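Local coordinates for protein dihydrodipicolinate synthase (Bacteroides thetaiotaomicron, PDB 4XKY) that belongs to the DapA family of Schiff-base-forming aldolases and probably acts on pyruvate, as a dihydrodipicolinate synthase or an N-acetylneuraminate lyase, at residues M214-Y219 / I244-Y249. Residues are numbered along the deposited sequence; the frame is centred on the assembly and turned at random.
Sequences MFPELY and ISATIY. With ACT (acetate ion), chain E.
In DapA-family enzymes the TIM barrel passes into a C-terminal helical region, and here the start of helix 216-227 meets the C-terminal part of helix 231-247 through Ile244, whose CD1 packs against Phe215, Leu218 and Tyr219. Ile244 CD1 meets Leu218 CD2 tip to tip at 3.5 Å and lies 3.6 Å from Tyr219 OH. Ile244 CD1 also approaches the Phe215 ring obliquely, 3.9 Å from Phe215 CD2. The other branch, Ile244 CG2, is 3.8 Å from Met214 CE. A bend at chi3 (-75°) brings Met214 CE to within 3.7 Å of Tyr249 OH, while Met214 CB lies over one face of the Phe215 ring. The contact illustrates how an apolar interface can hold phenol groups: Tyr249 OH is hydrogen-bonded to Glu193 OE1, and Tyr219 OH makes a weak hydrogen bond to the same oxygen. At the helix start, where Phe215 is the N-cap residue, the backbone N of Glu217 and of Leu218 each bind an oxygen of an acetate, probably from the crystallisation liquor; its methyl sits at the edge of the Phe215 ring. With the Phe215 ring cut back to an alanine, Ile244 CD1 and Met214 CB would probably lose their aromatic neighbour, opening a gap beside them. Around the contact, helix 285-298 packs on Phe215 through Leu295 and Leu298, helix 257-268 borders Met214, and Tyr219 touches Asn209, just beyond the barrel strand 206-207.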
# COMPACT_ATOMS: atom_id res chain seq x y z
N MET A 214 19.28 -7.10 -25.48
CA MET A 214 20.59 -7.77 -25.46
C MET A 214 20.61 -8.94 -26.44
O MET A 214 21.56 -9.07 -27.21
CB MET A 214 20.93 -8.34 -24.07
CG MET A 214 21.03 -7.35 -22.91
SD MET A 214 21.36 -8.19 -21.33
CE MET A 214 19.79 -8.92 -20.92
N PHE A 215 19.57 -9.77 -26.40
CA PHE A 215 19.53 -11.08 -27.09
C PHE A 215 18.20 -11.24 -27.82
O PHE A 215 17.37 -12.03 -27.40
CB PHE A 215 19.69 -12.24 -26.09
CG PHE A 215 20.91 -12.11 -25.21
CD1 PHE A 215 22.18 -12.08 -25.76
CD2 PHE A 215 20.77 -12.00 -23.83
CE1 PHE A 215 23.29 -11.94 -24.96
CE2 PHE A 215 21.87 -11.84 -23.03
CZ PHE A 215 23.14 -11.82 -23.59
N PRO A 216 17.98 -10.47 -28.90
CA PRO A 216 16.68 -10.53 -29.57
C PRO A 216 16.34 -11.93 -30.07
O PRO A 216 15.20 -12.36 -29.98
CB PRO A 216 16.84 -9.56 -30.75
CG PRO A 216 18.30 -9.24 -30.82
CD PRO A 216 18.85 -9.42 -29.44
N GLU A 217 17.34 -12.65 -30.58
CA GLU A 217 17.08 -13.98 -31.14
C GLU A 217 16.56 -14.97 -30.12
O GLU A 217 15.72 -15.79 -30.45
CB GLU A 217 18.32 -14.55 -31.81
CG GLU A 217 18.67 -13.74 -33.05
CD GLU A 217 19.89 -14.22 -33.79
OE1 GLU A 217 20.54 -15.20 -33.35
OE2 GLU A 217 20.19 -13.61 -34.84
N LEU A 218 17.12 -14.93 -28.92
CA LEU A 218 16.66 -15.81 -27.86
C LEU A 218 15.17 -15.55 -27.60
O LEU A 218 14.41 -16.50 -27.47
CB LEU A 218 17.46 -15.59 -26.57
CG LEU A 218 16.79 -16.10 -25.29
CD1 LEU A 218 16.68 -17.61 -25.27
CD2 LEU A 218 17.57 -15.64 -24.07
N TYR A 219 14.74 -14.29 -27.52
CA TYR A 219 13.36 -14.04 -27.14
C TYR A 219 12.41 -14.35 -28.30
O TYR A 219 11.29 -14.81 -28.08
CB TYR A 219 13.18 -12.62 -26.63
CG TYR A 219 13.88 -12.43 -25.33
CD1 TYR A 219 13.21 -12.61 -24.13
CD2 TYR A 219 15.21 -12.16 -25.29
CE1 TYR A 219 13.86 -12.47 -22.92
CE2 TYR A 219 15.88 -12.02 -24.08
CZ TYR A 219 15.19 -12.18 -22.91
OH TYR A 219 15.85 -12.04 -21.71
N ILE A 244 19.04 -15.20 -17.10
CA ILE A 244 19.29 -13.78 -17.37
C ILE A 244 18.64 -12.97 -16.26
O ILE A 244 19.26 -12.11 -15.64
CB ILE A 244 18.71 -13.37 -18.73
CG1 ILE A 244 19.56 -13.94 -19.85
CG2 ILE A 244 18.62 -11.87 -18.87
CD1 ILE A 244 18.80 -14.08 -21.14
N SER A 245 17.37 -13.29 -16.00
CA SER A 245 16.60 -12.60 -14.96
C SER A 245 17.22 -12.69 -13.55
O SER A 245 17.20 -11.71 -12.77
CB SER A 245 15.15 -13.12 -14.97
OG SER A 245 14.43 -12.61 -13.86
N ALA A 246 17.74 -13.87 -13.23
CA ALA A 246 18.35 -14.12 -11.93
C ALA A 246 19.71 -13.48 -11.77
O ALA A 246 20.10 -13.19 -10.64
CB ALA A 246 18.49 -15.61 -11.70
N THR A 247 20.44 -13.32 -12.88
CA THR A 247 21.87 -12.97 -12.83
C THR A 247 22.23 -11.63 -13.47
O THR A 247 23.24 -11.05 -13.08
CB THR A 247 22.80 -14.04 -13.45
OG1 THR A 247 22.52 -14.22 -14.86
CG2 THR A 247 22.67 -15.36 -12.69
N ILE A 248 21.46 -11.13 -14.43
CA ILE A 248 21.76 -9.81 -15.00
C ILE A 248 20.99 -8.71 -14.30
O ILE A 248 21.44 -7.57 -14.28
CB ILE A 248 21.47 -9.72 -16.52
CG1 ILE A 248 22.18 -10.81 -17.31
CG2 ILE A 248 21.87 -8.36 -17.10
CD1 ILE A 248 23.70 -10.73 -17.26
N TYR A 249 19.81 -9.01 -13.78
CA TYR A 249 18.96 -7.95 -13.28
C TYR A 249 19.05 -7.79 -11.77
O TYR A 249 18.37 -6.95 -11.22
CB TYR A 249 17.51 -8.18 -13.67
CG TYR A 249 17.26 -8.32 -15.16
CD1 TYR A 249 18.11 -7.74 -16.12
CD2 TYR A 249 16.15 -9.02 -15.62
CE1 TYR A 249 17.85 -7.88 -17.48
CE2 TYR A 249 15.89 -9.16 -16.97
CZ TYR A 249 16.74 -8.59 -17.90
OH TYR A 249 16.45 -8.73 -19.23
C ACT E . 20.93 -13.09 -29.60
O ACT E . 20.45 -12.09 -30.20
OXT ACT E . 20.20 -13.86 -28.95
CH3 ACT E . 22.40 -13.40 -29.65